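Local coordinates for acetylornithine aminotransferase (Aquifex aeolicus, PDB 2EH6), which catalyses the pyridoxal-phosphate-dependent transfer of an amino group from N(2)-acetyl-L-ornithine to 2-oxoglutarate, a step of arginine biosynthesis, at residues A[8-13]-A[331-336]; A[40-45]-A[282-287]; A[103-108]-A[250-255]; A[300-305]-A[366-371]. All coordinates share one frame; numbering follows the deposited sequence.

Contact 1 of 4, residues A[8-13]-A[331-336]; sequences ARLPVK and DYVLKA
Leu10, just before the chain turns a corner at Pro11, faces one side of helix 330-338, and its CA comes no nearer than 8.2 Å to the CA of Leu334, a gap that side chains must bridge. Leu10 does so with both ends of its fork. Its CD1 meets CG1 of Val333 at 3.8 Å, the two side chains running at about a right angle, while its CD2 touches CD2 of Leu334 at 3.9 Å. Two successive helix residues thus share one leucine, one for each methyl group. The first side-chain bond of Val333 points toward Leu10, and with CG1 anti to the backbone N (chi1 177°) that methyl makes the contact. Leu334 sets out more obliquely, but a leucine is long enough for its CD2 to come back to Leu10, which shields part of an otherwise exposed side chain. Val333, shorter and buried, also packs on Cys345, whose disulfide with Cys329 lies close to the start of this helix.

On its other flank Leu10 packs on Tyr67 of the second subunit, and Leu10 and Lys13 pair in a parallel ladder with a strand of that chain. The segment before strand 12-18, which borders the second subunit, is thus packed on helix 330-338 of the C-terminal part. The bend that sets Leu10 there is an inverse gamma turn centred on Pro11, closed by Val12 N to Leu10 O at 2.8 Å and leading into strand 12-18; the proline ring already restricts phi to the value such a turn needs.

Contact 2 of 4, residues A[40-45]-A[282-287]; sequences NSLGHA and TVVVDE
The hydroxyl of Ser41 serves two neighbours: OG donates a hydrogen bond to the backbone carbonyl of Gly242, and it lies against Val284, 3.6 Å from CG1. Only the first is polar. Toward the helix the oxygen merely fills space beside a methyl; serine's short chain, with OG between the backbone N and the carbonyl carbon (chi1 50°), sets the oxygen beside both Val284 and Gly242. Gly242 directly follows Lys241, the lysine known to carry the cofactor, though not linked to it in this structure, so the bond ties the turn to the chain beside that lysine, although the side chain of Ser41 is about 14 Å from the bound pyridoxal phosphate.

Leu42 provides the apolar half. Its CD1 reaches CG2 of Val284 at 4.0 Å and also CB of Glu287 at 4.0 Å, entering the groove between residues about one helical turn apart. Beside the second of these, CD2 of Leu42 adds a contact with the same CB at 4.1 Å. Glu287 therefore offers its aliphatic root to the leucine, and its chain, bent at chi2 (-60°), carries the carboxylate away to Tyr46 OH and to a salt bridge with Lys48. That division between greasy stem and charged end suits a glutamate at the margin of a buried patch.

Ser41 and Leu42 occupy the two central positions of a type I turn from Asn40 to Gly43, closed by Gly43 N to Asn40 O at 2.9 Å. This turn, between helices 35-38 and 47-59, lies against the long helix 275-308, which also packs through Val283 on helix 47-59 and through Thr282 and Val285 on helix 70-81.

Contact 3 of 4, residues A[103-108]-A[250-255]; sequences IKLARK and GAILAR
Apolar packing joins Leu105 to two residues of strand 250-255, and a single methyl does the work. CD2 of Leu105 lies 3.7 Å from CB of Ala254 and 4.1 Å from CD1 of Ile252. With CG anti to the backbone N (chi1 178°), the leucine extends from the helix toward the strand, spanning backbones whose nearest CA atoms, those of Leu105 and Ala254, are still 9.0 Å apart. Ile252 and Ala254 stand two apart and so share the strand face turned to the helix, whereas Leu253 between them points to the other side. The small alanine admits the leucine closely and offers it nothing but CB. Ile252 instead works through its longer branch: CG1 lies between the backbone N and the carbonyl carbon (chi1 58°), and from there the chain extends to put CD1 beside the leucine methyl, the two side chains meeting at a slant. Ile252 also packs on Ser98, Ala101 and Ala102 of helix 95-112, so one isoleucine serves more than a turn of that helix.

Backbone hydrogen bonding fixes the strand in the mixed seven-stranded sheet of the large domain, the core of fold type I pyridoxal-phosphate enzymes. Strand 250-255 runs antiparallel to both neighbours, 87-92 and 236-239. The helix packed on this face follows strand 87-92 and leads to strand 119-123, and Gly95 and Thr96 at its beginning bind the cofactor.

The polar partners belong to residues that do not touch across the contact: Lys104 NZ, for one, bonds to His267 ND1 and to the carbonyl of Arg130 of the second subunit.

Contact 4 of 4, residues A[300-305]-A[366-371]; sequences NYFKEK and RAISVL
The long helix 275-308 meets the C-terminal helix 361-374 here, and the two pack against each other where Ile368 CD1 touches both Phe302 and Lys305. The CA atoms of Lys305 and Ile368 approach to 7.0 Å, and the isoleucine end fills the gap. Its CD1 arrives at the edge of the Phe302 ring, in the ring plane, 3.6 Å from CE1 and 3.9 Å from CD1 of that ring, so the isoleucine uses the ring edge, not a face. Phe302 has CG anti to its backbone N (chi1 -175°), which carries a ring whose CB starts off obliquely over to the partner helix. There the ring also meets Phe33 and Phe353, with planes steeply inclined.

The same methyl also meets CB of Lys305, which touches CD1 and CG1 of Ile368, each at 3.7 Å. The lysine gives only its root, then bends at chi2 (-57°) and leads its amine away from helix 361-374. On its way CG passes over one face of the Tyr301 ring, 4.1 Å above the plane and offset toward the rim. The touching atoms of 300-305 and 366-371 are all carbon, which implies that this contact rests on apolar packing, while Tyr301 OH, bonded to Asp365, adds a polar tie between the helices.

In the fold
From the N terminus, contact 1 opens first at 8-13 and closes only at 331-336, tying the N-terminal segment to helix 330-338. Within its loop, contact 2 joins 40-45 to 282-287 and fastens the turn after helix 35-38 to the long helix 275-308. Nested more deeply, contact 3 packs helix 95-112 on strand 250-255 of the large domain's sheet. Contact 4 opens at 300-305, once contact 2 has closed, and ends at 366-371, joining helix 275-308 to helix 361-374, so its loop crosses that of contact 1. Helix 275-308 serves contacts 2 and 4. Contacts 3 and 4 lie on opposite sides of the chain's centre, and contacts 1, 2 and 3 each touch the second subunit.

Contact 1 of 4, residues A[8-13]-A[331-336]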
loop_
_atom_site.group_PDB
_atom_site.type_symbol
_atom_site.label_atom_id
_atom_site.label_comp_id
_atom_site.label_asym_id
_atom_site.label_seq_id
_atom_site.Cartn_x
_atom_site.Cartn_y
_atom_site.Cartn_z
ATOM N N ALA A 8 -4.594 -9.405 16.775
ATOM C CA ALA A 8 -4.441 -10.122 18.033
ATOM C C ALA A 8 -3.031 -9.716 18.467
ATOM O O ALA A 8 -2.076 -10.469 18.303
ATOM C CB ALA A 8 -4.516 -11.623 17.802
ATOM N N ARG A 9 -2.914 -8.505 18.999
ATOM C CA ARG A 9 -1.632 -7.948 19.417
ATOM C C ARG A 9 -1.101 -8.471 20.748
ATOM O O ARG A 9 -1.864 -8.647 21.700
ATOM C CB ARG A 9 -1.740 -6.423 19.533
ATOM C CG ARG A 9 -2.304 -5.693 18.321
ATOM C CD ARG A 9 -2.359 -4.198 18.613
ATOM N NE ARG A 9 -2.999 -3.414 17.559
ATOM C CZ ARG A 9 -2.379 -2.914 16.494
ATOM N NH1 ARG A 9 -1.077 -3.107 16.310
ATOM N NH2 ARG A 9 -3.067 -2.198 15.616
ATOM N N LEU A 10 0.210 -8.706 20.810
ATOM C CA LEU A 10 0.847 -9.149 22.049
ATOM C C LEU A 10 0.931 -7.889 22.908
ATOM O O LEU A 10 1.135 -6.791 22.388
ATOM C CB LEU A 10 2.255 -9.695 21.781
ATOM C CG LEU A 10 2.365 -11.061 21.095
ATOM C CD1 LEU A 10 3.802 -11.323 20.686
ATOM C CD2 LEU A 10 1.877 -12.149 22.041
ATOM N N PRO A 11 0.774 -8.025 24.233
ATOM C CA PRO A 11 0.830 -6.853 25.112
ATOM C C PRO A 11 2.218 -6.287 25.402
ATOM O O PRO A 11 2.660 -6.273 26.552
ATOM C CB PRO A 11 0.126 -7.348 26.373
ATOM C CG PRO A 11 0.559 -8.777 26.440
ATOM C CD PRO A 11 0.423 -9.239 24.997
ATOM N N VAL A 12 2.905 -5.823 24.361
ATOM C CA VAL A 12 4.227 -5.227 24.529
ATOM C C VAL A 12 4.297 -3.986 23.649
ATOM O O VAL A 12 3.912 -4.023 22.479
ATOM C CB VAL A 12 5.365 -6.214 24.146
ATOM C CG1 VAL A 12 5.280 -6.582 22.678
ATOM C CG2 VAL A 12 6.713 -5.593 24.459
ATOM N N LYS A 13 4.770 -2.885 24.224
ATOM C CA LYS A 13 4.872 -1.623 23.510
ATOM C C LYS A 13 6.320 -1.224 23.272
ATOM O O LYS A 13 7.002 -0.744 24.181
ATOM C CB LYS A 13 4.162 -0.514 24.293
ATOM C CG LYS A 13 2.682 -0.767 24.561
ATOM C CD LYS A 13 2.121 0.279 25.522
ATOM C CE LYS A 13 0.600 0.369 25.456
ATOM N NZ LYS A 13 -0.078 -0.555 26.416
ATOM N N ASP A 331 1.553 -20.358 23.664
ATOM C CA ASP A 331 2.171 -20.101 24.963
ATOM C C ASP A 331 3.673 -19.840 24.941
ATOM O O ASP A 331 4.179 -19.024 25.713
ATOM C CB ASP A 331 1.881 -21.263 25.919
ATOM C CG ASP A 331 0.401 -21.603 25.992
ATOM O OD1 ASP A 331 -0.430 -20.667 26.010
ATOM O OD2 ASP A 331 0.073 -22.809 26.043
ATOM N N TYR A 332 4.389 -20.532 24.064
ATOM C CA TYR A 332 5.833 -20.361 23.978
ATOM C C TYR A 332 6.228 -18.954 23.551
ATOM O O TYR A 332 7.281 -18.453 23.945
ATOM C CB TYR A 332 6.411 -21.409 23.033
ATOM C CG TYR A 332 6.120 -22.808 23.520
ATOM C CD1 TYR A 332 6.728 -23.302 24.677
ATOM C CD2 TYR A 332 5.184 -23.612 22.873
ATOM C CE1 TYR A 332 6.409 -24.560 25.177
ATOM C CE2 TYR A 332 4.854 -24.872 23.368
ATOM C CZ TYR A 332 5.469 -25.337 24.520
ATOM O OH TYR A 332 5.134 -26.572 25.023
ATOM N N VAL A 333 5.381 -18.312 22.753
ATOM C CA VAL A 333 5.659 -16.953 22.314
ATOM C C VAL A 333 5.697 -16.056 23.548
ATOM O O VAL A 333 6.597 -15.233 23.699
ATOM C CB VAL A 333 4.574 -16.437 21.342
ATOM C CG1 VAL A 333 4.849 -14.983 20.970
ATOM C CG2 VAL A 333 4.549 -17.307 20.086
ATOM N N LEU A 334 4.722 -16.229 24.438
ATOM C CA LEU A 334 4.663 -15.435 25.664
ATOM C C LEU A 334 5.835 -15.742 26.592
ATOM O O LEU A 334 6.470 -14.830 27.126
ATOM C CB LEU A 334 3.346 -15.687 26.401
ATOM C CG LEU A 334 2.087 -15.095 25.769
ATOM C CD1 LEU A 334 0.871 -15.447 26.617
ATOM C CD2 LEU A 334 2.237 -13.585 25.662
ATOM N N LYS A 335 6.126 -17.025 26.781
ATOM C CA LYS A 335 7.229 -17.425 27.645
ATOM C C LYS A 335 8.551 -16.877 27.126
ATOM O O LYS A 335 9.382 -16.404 27.901
ATOM C CB LYS A 335 7.297 -18.952 27.749
ATOM C CG LYS A 335 6.123 -19.566 28.506
ATOM C CD LYS A 335 6.153 -21.086 28.480
ATOM C CE LYS A 335 4.978 -21.670 29.263
ATOM N NZ LYS A 335 4.927 -23.161 29.194
ATOM N N ALA A 336 8.746 -16.938 25.811
ATOM C CA ALA A 336 9.977 -16.431 25.218
ATOM C C ALA A 336 10.034 -14.918 25.412
ATOM O O ALA A 336 11.085 -14.351 25.727
ATOM C CB ALA A 336 10.028 -16.780 23.730
#

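Contact 2 of 4, residues A[40-45]-A[282-287]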
loop_
_atom_site.group_PDB
_atom_site.type_symbol
_atom_site.label_atom_id
_atom_site.label_comp_id
_atom_site.label_asym_id
_atom_site.label_seq_id
_atom_site.Cartn_x
_atom_site.Cartn_y
_atom_site.Cartn_z
ATOM N N ASN A 40 12.487 -5.902 8.946
ATOM C CA ASN A 40 13.704 -5.216 9.360
ATOM C C ASN A 40 14.940 -6.037 9.015
ATOM O O ASN A 40 15.666 -6.500 9.893
ATOM C CB ASN A 40 13.637 -4.911 10.859
ATOM C CG ASN A 40 12.408 -4.093 11.221
ATOM O OD1 ASN A 40 12.186 -3.009 10.679
ATOM N ND2 ASN A 40 11.600 -4.610 12.129
ATOM N N SER A 41 15.166 -6.206 7.712
ATOM C CA SER A 41 16.293 -6.974 7.188
ATOM C C SER A 41 17.661 -6.598 7.762
ATOM O O SER A 41 18.514 -7.476 7.962
ATOM C CB SER A 41 16.334 -6.853 5.657
ATOM O OG SER A 41 16.262 -5.496 5.246
ATOM N N LEU A 42 17.878 -5.306 8.011
ATOM C CA LEU A 42 19.154 -4.841 8.565
ATOM C C LEU A 42 19.045 -4.448 10.042
ATOM O O LEU A 42 19.881 -3.698 10.560
ATOM C CB LEU A 42 19.679 -3.648 7.763
ATOM C CG LEU A 42 19.831 -3.860 6.251
ATOM C CD1 LEU A 42 20.366 -2.588 5.607
ATOM C CD2 LEU A 42 20.770 -5.024 5.979
ATOM N N GLY A 43 18.025 -4.959 10.720
ATOM C CA GLY A 43 17.842 -4.626 12.123
ATOM C C GLY A 43 17.373 -3.191 12.288
ATOM O O GLY A 43 16.871 -2.586 11.340
ATOM N N HIS A 44 17.551 -2.639 13.485
ATOM C CA HIS A 44 17.127 -1.275 13.772
ATOM C C HIS A 44 18.300 -0.314 13.884
ATOM O O HIS A 44 19.407 -0.701 14.266
ATOM C CB HIS A 44 16.334 -1.254 15.081
ATOM C CG HIS A 44 15.153 -2.172 15.081
ATOM N ND1 HIS A 44 13.928 -1.811 14.563
ATOM C CD2 HIS A 44 15.019 -3.448 15.511
ATOM C CE1 HIS A 44 13.090 -2.825 14.675
ATOM N NE2 HIS A 44 13.726 -3.830 15.247
ATOM N N ALA A 45 18.046 0.946 13.553
ATOM C CA ALA A 45 19.060 1.984 13.634
ATOM C C ALA A 45 20.342 1.612 12.899
ATOM O O ALA A 45 21.441 1.977 13.325
ATOM C CB ALA A 45 19.372 2.294 15.104
ATOM N N THR A 282 17.658 1.013 -1.928
ATOM C CA THR A 282 18.996 1.052 -2.496
ATOM C C THR A 282 20.039 0.646 -1.461
ATOM O O THR A 282 20.985 -0.082 -1.767
ATOM C CB THR A 282 19.333 2.454 -3.025
ATOM O OG1 THR A 282 18.531 2.725 -4.180
ATOM C CG2 THR A 282 20.800 2.545 -3.405
ATOM N N VAL A 283 19.864 1.115 -0.229
ATOM C CA VAL A 283 20.796 0.779 0.836
ATOM C C VAL A 283 20.686 -0.702 1.182
ATOM O O VAL A 283 21.692 -1.406 1.288
ATOM C CB VAL A 283 20.522 1.613 2.112
ATOM C CG1 VAL A 283 21.393 1.115 3.246
ATOM C CG2 VAL A 283 20.800 3.089 1.849
ATOM N N VAL A 284 19.459 -1.175 1.352
ATOM C CA VAL A 284 19.224 -2.572 1.695
ATOM C C VAL A 284 19.763 -3.536 0.640
ATOM O O VAL A 284 20.426 -4.521 0.963
ATOM C CB VAL A 284 17.720 -2.839 1.900
ATOM C CG1 VAL A 284 17.470 -4.333 2.061
ATOM C CG2 VAL A 284 17.225 -2.081 3.128
ATOM N N VAL A 285 19.480 -3.261 -0.624
ATOM C CA VAL A 285 19.953 -4.147 -1.676
ATOM C C VAL A 285 21.478 -4.251 -1.705
ATOM O O VAL A 285 22.017 -5.349 -1.842
ATOM C CB VAL A 285 19.413 -3.707 -3.049
ATOM C CG1 VAL A 285 20.082 -4.512 -4.158
ATOM C CG2 VAL A 285 17.892 -3.936 -3.087
ATOM N N ASP A 286 22.174 -3.129 -1.559
ATOM C CA ASP A 286 23.633 -3.162 -1.561
ATOM C C ASP A 286 24.167 -3.919 -0.351
ATOM O O ASP A 286 25.072 -4.749 -0.474
ATOM C CB ASP A 286 24.218 -1.747 -1.564
ATOM C CG ASP A 286 24.017 -1.034 -2.885
ATOM O OD1 ASP A 286 23.757 -1.719 -3.897
ATOM O OD2 ASP A 286 24.134 0.211 -2.911
ATOM N N GLU A 287 23.607 -3.636 0.821
ATOM C CA GLU A 287 24.053 -4.300 2.041
ATOM C C GLU A 287 23.725 -5.781 2.063
ATOM O O GLU A 287 24.544 -6.600 2.477
ATOM C CB GLU A 287 23.440 -3.621 3.269
ATOM C CG GLU A 287 23.878 -2.176 3.444
ATOM C CD GLU A 287 25.382 -2.048 3.594
ATOM O OE1 GLU A 287 25.930 -2.628 4.552
ATOM O OE2 GLU A 287 26.016 -1.372 2.756
#

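Contact 3 of 4, residues A[103-108]-A[250-255]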
loop_
_atom_site.group_PDB
_atom_site.type_symbol
_atom_site.label_atom_id
_atom_site.label_comp_id
_atom_site.label_asym_id
_atom_site.label_seq_id
_atom_site.Cartn_x
_atom_site.Cartn_y
_atom_site.Cartn_z
ATOM N N ILE A 103 -1.061 -9.915 -10.729
ATOM C CA ILE A 103 -2.295 -10.519 -11.231
ATOM C C ILE A 103 -2.836 -9.707 -12.401
ATOM O O ILE A 103 -3.266 -10.261 -13.417
ATOM C CB ILE A 103 -3.369 -10.581 -10.121
ATOM C CG1 ILE A 103 -2.935 -11.584 -9.048
ATOM C CG2 ILE A 103 -4.733 -10.959 -10.712
ATOM C CD1 ILE A 103 -3.808 -11.569 -7.812
ATOM N N LYS A 104 -2.808 -8.388 -12.262
ATOM C CA LYS A 104 -3.288 -7.508 -13.317
ATOM C C LYS A 104 -2.421 -7.619 -14.567
ATOM O O LYS A 104 -2.940 -7.731 -15.683
ATOM C CB LYS A 104 -3.316 -6.056 -12.832
ATOM C CG LYS A 104 -4.313 -5.812 -11.713
ATOM C CD LYS A 104 -4.388 -4.341 -11.311
ATOM C CE LYS A 104 -4.961 -3.476 -12.420
ATOM N NZ LYS A 104 -5.053 -2.039 -12.025
ATOM N N LEU A 105 -1.104 -7.600 -14.380
ATOM C CA LEU A 105 -0.170 -7.692 -15.505
ATOM C C LEU A 105 -0.335 -9.003 -16.274
ATOM O O LEU A 105 -0.291 -9.020 -17.505
ATOM C CB LEU A 105 1.279 -7.575 -15.010
ATOM C CG LEU A 105 2.381 -7.696 -16.072
ATOM C CD1 LEU A 105 2.286 -6.559 -17.072
ATOM C CD2 LEU A 105 3.740 -7.673 -15.392
ATOM N N ALA A 106 -0.521 -10.097 -15.542
ATOM C CA ALA A 106 -0.685 -11.409 -16.147
ATOM C C ALA A 106 -1.954 -11.478 -16.994
ATOM O O ALA A 106 -1.936 -12.023 -18.098
ATOM C CB ALA A 106 -0.721 -12.475 -15.069
ATOM N N ARG A 107 -3.054 -10.940 -16.474
ATOM C CA ARG A 107 -4.309 -10.946 -17.218
ATOM C C ARG A 107 -4.221 -10.076 -18.462
ATOM O O ARG A 107 -4.615 -10.505 -19.548
ATOM C CB ARG A 107 -5.476 -10.478 -16.342
ATOM C CG ARG A 107 -6.041 -11.579 -15.467
ATOM C CD ARG A 107 -7.329 -11.179 -14.780
ATOM N NE ARG A 107 -7.912 -12.323 -14.078
ATOM C CZ ARG A 107 -8.973 -12.258 -13.281
ATOM N NH1 ARG A 107 -9.586 -11.096 -13.074
ATOM N NH2 ARG A 107 -9.419 -13.356 -12.683
ATOM N N LYS A 108 -3.699 -8.861 -18.317
ATOM C CA LYS A 108 -3.590 -7.974 -19.466
ATOM C C LYS A 108 -2.619 -8.533 -20.503
ATOM O O LYS A 108 -2.816 -8.357 -21.710
ATOM C CB LYS A 108 -3.149 -6.573 -19.041
ATOM C CG LYS A 108 -3.153 -5.594 -20.193
ATOM C CD LYS A 108 -3.125 -4.158 -19.735
ATOM C CE LYS A 108 -3.193 -3.221 -20.926
ATOM N NZ LYS A 108 -2.045 -3.447 -21.859
ATOM N N GLY A 250 7.145 -1.897 -2.121
ATOM C CA GLY A 250 6.756 -3.143 -2.743
ATOM C C GLY A 250 7.108 -3.035 -4.213
ATOM O O GLY A 250 7.420 -1.951 -4.701
ATOM N N ALA A 251 7.078 -4.153 -4.919
ATOM C CA ALA A 251 7.379 -4.113 -6.340
ATOM C C ALA A 251 7.182 -5.447 -7.011
ATOM O O ALA A 251 7.166 -6.498 -6.365
ATOM C CB ALA A 251 8.819 -3.654 -6.561
ATOM N N ILE A 252 6.991 -5.395 -8.322
ATOM C CA ILE A 252 6.912 -6.616 -9.091
ATOM C C ILE A 252 8.006 -6.429 -10.127
ATOM O O ILE A 252 8.286 -5.303 -10.559
ATOM C CB ILE A 252 5.559 -6.825 -9.810
ATOM C CG1 ILE A 252 5.260 -5.660 -10.749
ATOM C CG2 ILE A 252 4.459 -7.040 -8.788
ATOM C CD1 ILE A 252 4.092 -5.952 -11.696
ATOM N N LEU A 253 8.656 -7.528 -10.475
ATOM C CA LEU A 253 9.709 -7.519 -11.473
ATOM C C LEU A 253 9.210 -8.545 -12.473
ATOM O O LEU A 253 8.854 -9.661 -12.094
ATOM C CB LEU A 253 11.042 -7.967 -10.860
ATOM C CG LEU A 253 12.320 -7.696 -11.665
ATOM C CD1 LEU A 253 13.533 -8.063 -10.829
ATOM C CD2 LEU A 253 12.299 -8.481 -12.970
ATOM N N ALA A 254 9.159 -8.159 -13.742
ATOM C CA ALA A 254 8.672 -9.052 -14.788
ATOM C C ALA A 254 9.616 -9.040 -15.975
ATOM O O ALA A 254 10.147 -7.995 -16.345
ATOM C CB ALA A 254 7.272 -8.620 -15.235
ATOM N N ARG A 255 9.825 -10.201 -16.581
ATOM C CA ARG A 255 10.713 -10.244 -17.728
ATOM C C ARG A 255 10.142 -9.329 -18.811
ATOM O O ARG A 255 8.927 -9.108 -18.883
ATOM C CB ARG A 255 10.895 -11.689 -18.220
ATOM C CG ARG A 255 9.649 -12.396 -18.699
ATOM C CD ARG A 255 9.971 -13.872 -18.968
ATOM N NE ARG A 255 8.849 -14.577 -19.574
ATOM C CZ ARG A 255 8.422 -14.378 -20.817
ATOM N NH1 ARG A 255 9.029 -13.494 -21.601
ATOM N NH2 ARG A 255 7.373 -15.052 -21.271
#

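Contact 4 of 4, residues A[300-305]-A[366-371]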
loop_
_atom_site.group_PDB
_atom_site.type_symbol
_atom_site.label_atom_id
_atom_site.label_comp_id
_atom_site.label_asym_id
_atom_site.label_seq_id
_atom_site.Cartn_x
_atom_site.Cartn_y
_atom_site.Cartn_z
ATOM N N ASN A 300 22.533 -21.803 8.472
ATOM C CA ASN A 300 22.738 -23.243 8.608
ATOM C C ASN A 300 23.061 -23.579 10.057
ATOM O O ASN A 300 22.616 -24.597 10.585
ATOM C CB ASN A 300 23.872 -23.717 7.696
ATOM C CG ASN A 300 23.564 -23.496 6.231
ATOM O OD1 ASN A 300 22.440 -23.725 5.783
ATOM N ND2 ASN A 300 24.564 -23.058 5.473
ATOM N N TYR A 301 23.839 -22.710 10.693
ATOM C CA TYR A 301 24.217 -22.881 12.091
ATOM C C TYR A 301 22.943 -22.950 12.932
ATOM O O TYR A 301 22.739 -23.884 13.708
ATOM C CB TYR A 301 25.059 -21.687 12.545
ATOM C CG TYR A 301 25.520 -21.744 13.984
ATOM C CD1 TYR A 301 26.554 -22.597 14.373
ATOM C CD2 TYR A 301 24.936 -20.930 14.955
ATOM C CE1 TYR A 301 26.998 -22.635 15.693
ATOM C CE2 TYR A 301 25.372 -20.962 16.278
ATOM C CZ TYR A 301 26.402 -21.817 16.639
ATOM O OH TYR A 301 26.841 -21.855 17.943
ATOM N N PHE A 302 22.089 -21.948 12.759
ATOM C CA PHE A 302 20.827 -21.851 13.486
ATOM C C PHE A 302 19.945 -23.078 13.251
ATOM O O PHE A 302 19.418 -23.661 14.198
ATOM C CB PHE A 302 20.106 -20.561 13.057
ATOM C CG PHE A 302 18.835 -20.265 13.821
ATOM C CD1 PHE A 302 18.591 -20.827 15.070
ATOM C CD2 PHE A 302 17.904 -19.372 13.303
ATOM C CE1 PHE A 302 17.435 -20.500 15.789
ATOM C CE2 PHE A 302 16.750 -19.041 14.016
ATOM C CZ PHE A 302 16.517 -19.605 15.256
ATOM N N LYS A 303 19.791 -23.480 11.994
ATOM C CA LYS A 303 18.964 -24.638 11.680
ATOM C C LYS A 303 19.465 -25.882 12.415
ATOM O O LYS A 303 18.675 -26.636 12.990
ATOM C CB LYS A 303 18.945 -24.887 10.167
ATOM C CG LYS A 303 17.899 -25.901 9.717
ATOM C CD LYS A 303 17.793 -25.963 8.197
ATOM C CE LYS A 303 16.680 -26.903 7.756
ATOM N NZ LYS A 303 16.549 -26.966 6.270
ATOM N N GLU A 304 20.777 -26.090 12.413
ATOM C CA GLU A 304 21.343 -27.249 13.092
ATOM C C GLU A 304 21.085 -27.230 14.595
ATOM O O GLU A 304 20.773 -28.264 15.188
ATOM C CB GLU A 304 22.845 -27.348 12.820
ATOM C CG GLU A 304 23.169 -27.739 11.388
ATOM C CD GLU A 304 22.405 -28.980 10.939
ATOM O OE1 GLU A 304 22.554 -30.044 11.583
ATOM O OE2 GLU A 304 21.652 -28.886 9.944
ATOM N N LYS A 305 21.216 -26.058 15.211
ATOM C CA LYS A 305 20.981 -25.929 16.645
ATOM C C LYS A 305 19.515 -26.214 16.964
ATOM O O LYS A 305 19.198 -26.809 17.993
ATOM C CB LYS A 305 21.357 -24.524 17.126
ATOM C CG LYS A 305 22.828 -24.181 16.954
ATOM C CD LYS A 305 23.714 -25.187 17.682
ATOM C CE LYS A 305 25.184 -24.898 17.453
ATOM N NZ LYS A 305 26.067 -25.825 18.214
ATOM N N ARG A 366 22.142 -17.294 21.975
ATOM C CA ARG A 366 21.299 -16.661 22.979
ATOM C C ARG A 366 19.860 -17.131 22.813
ATOM O O ARG A 366 19.213 -17.544 23.779
ATOM C CB ARG A 366 21.362 -15.141 22.820
ATOM C CG ARG A 366 22.758 -14.556 22.961
ATOM C CD ARG A 366 23.103 -14.317 24.415
ATOM N NE ARG A 366 22.208 -13.329 25.013
ATOM C CZ ARG A 366 22.239 -12.959 26.289
ATOM N NH1 ARG A 366 23.125 -13.494 27.121
ATOM N NH2 ARG A 366 21.381 -12.050 26.736
ATOM N N ALA A 367 19.361 -17.066 21.581
ATOM C CA ALA A 367 17.993 -17.480 21.288
ATOM C C ALA A 367 17.799 -18.973 21.548
ATOM O O ALA A 367 16.782 -19.388 22.106
ATOM C CB ALA A 367 17.647 -17.154 19.841
ATOM N N ILE A 368 18.774 -19.778 21.139
ATOM C CA ILE A 368 18.693 -21.218 21.344
ATOM C C ILE A 368 18.588 -21.549 22.832
ATOM O O ILE A 368 17.798 -22.401 23.225
ATOM C CB ILE A 368 19.922 -21.933 20.745
ATOM C CG1 ILE A 368 19.879 -21.838 19.216
ATOM C CG2 ILE A 368 19.961 -23.387 21.201
ATOM C CD1 ILE A 368 18.650 -22.490 18.581
ATOM N N SER A 369 19.375 -20.868 23.656
ATOM C CA SER A 369 19.352 -21.104 25.094
ATOM C C SER A 369 17.942 -20.890 25.646
ATOM O O SER A 369 17.425 -21.717 26.400
ATOM C CB SER A 369 20.339 -20.166 25.796
ATOM O OG SER A 369 20.439 -20.473 27.177
ATOM N N VAL A 370 17.321 -19.779 25.267
ATOM C CA VAL A 370 15.969 -19.469 25.720
ATOM C C VAL A 370 14.994 -20.550 25.268
ATOM O O VAL A 370 14.121 -20.975 26.027
ATOM C CB VAL A 370 15.498 -18.110 25.169
ATOM C CG1 VAL A 370 14.015 -17.919 25.449
ATOM C CG2 VAL A 370 16.307 -16.989 25.807
ATOM N N LEU A 371 15.143 -20.988 24.023
ATOM C CA LEU A 371 14.282 -22.027 23.473
ATOM C C LEU A 371 14.446 -23.332 24.247
ATOM O O LEU A 371 13.467 -24.011 24.560
ATOM C CB LEU A 371 14.612 -22.250 21.996
ATOM C CG LEU A 371 14.231 -21.098 21.066
ATOM C CD1 LEU A 371 14.719 -21.389 19.653
ATOM C CD2 LEU A 371 12.725 -20.914 21.084
#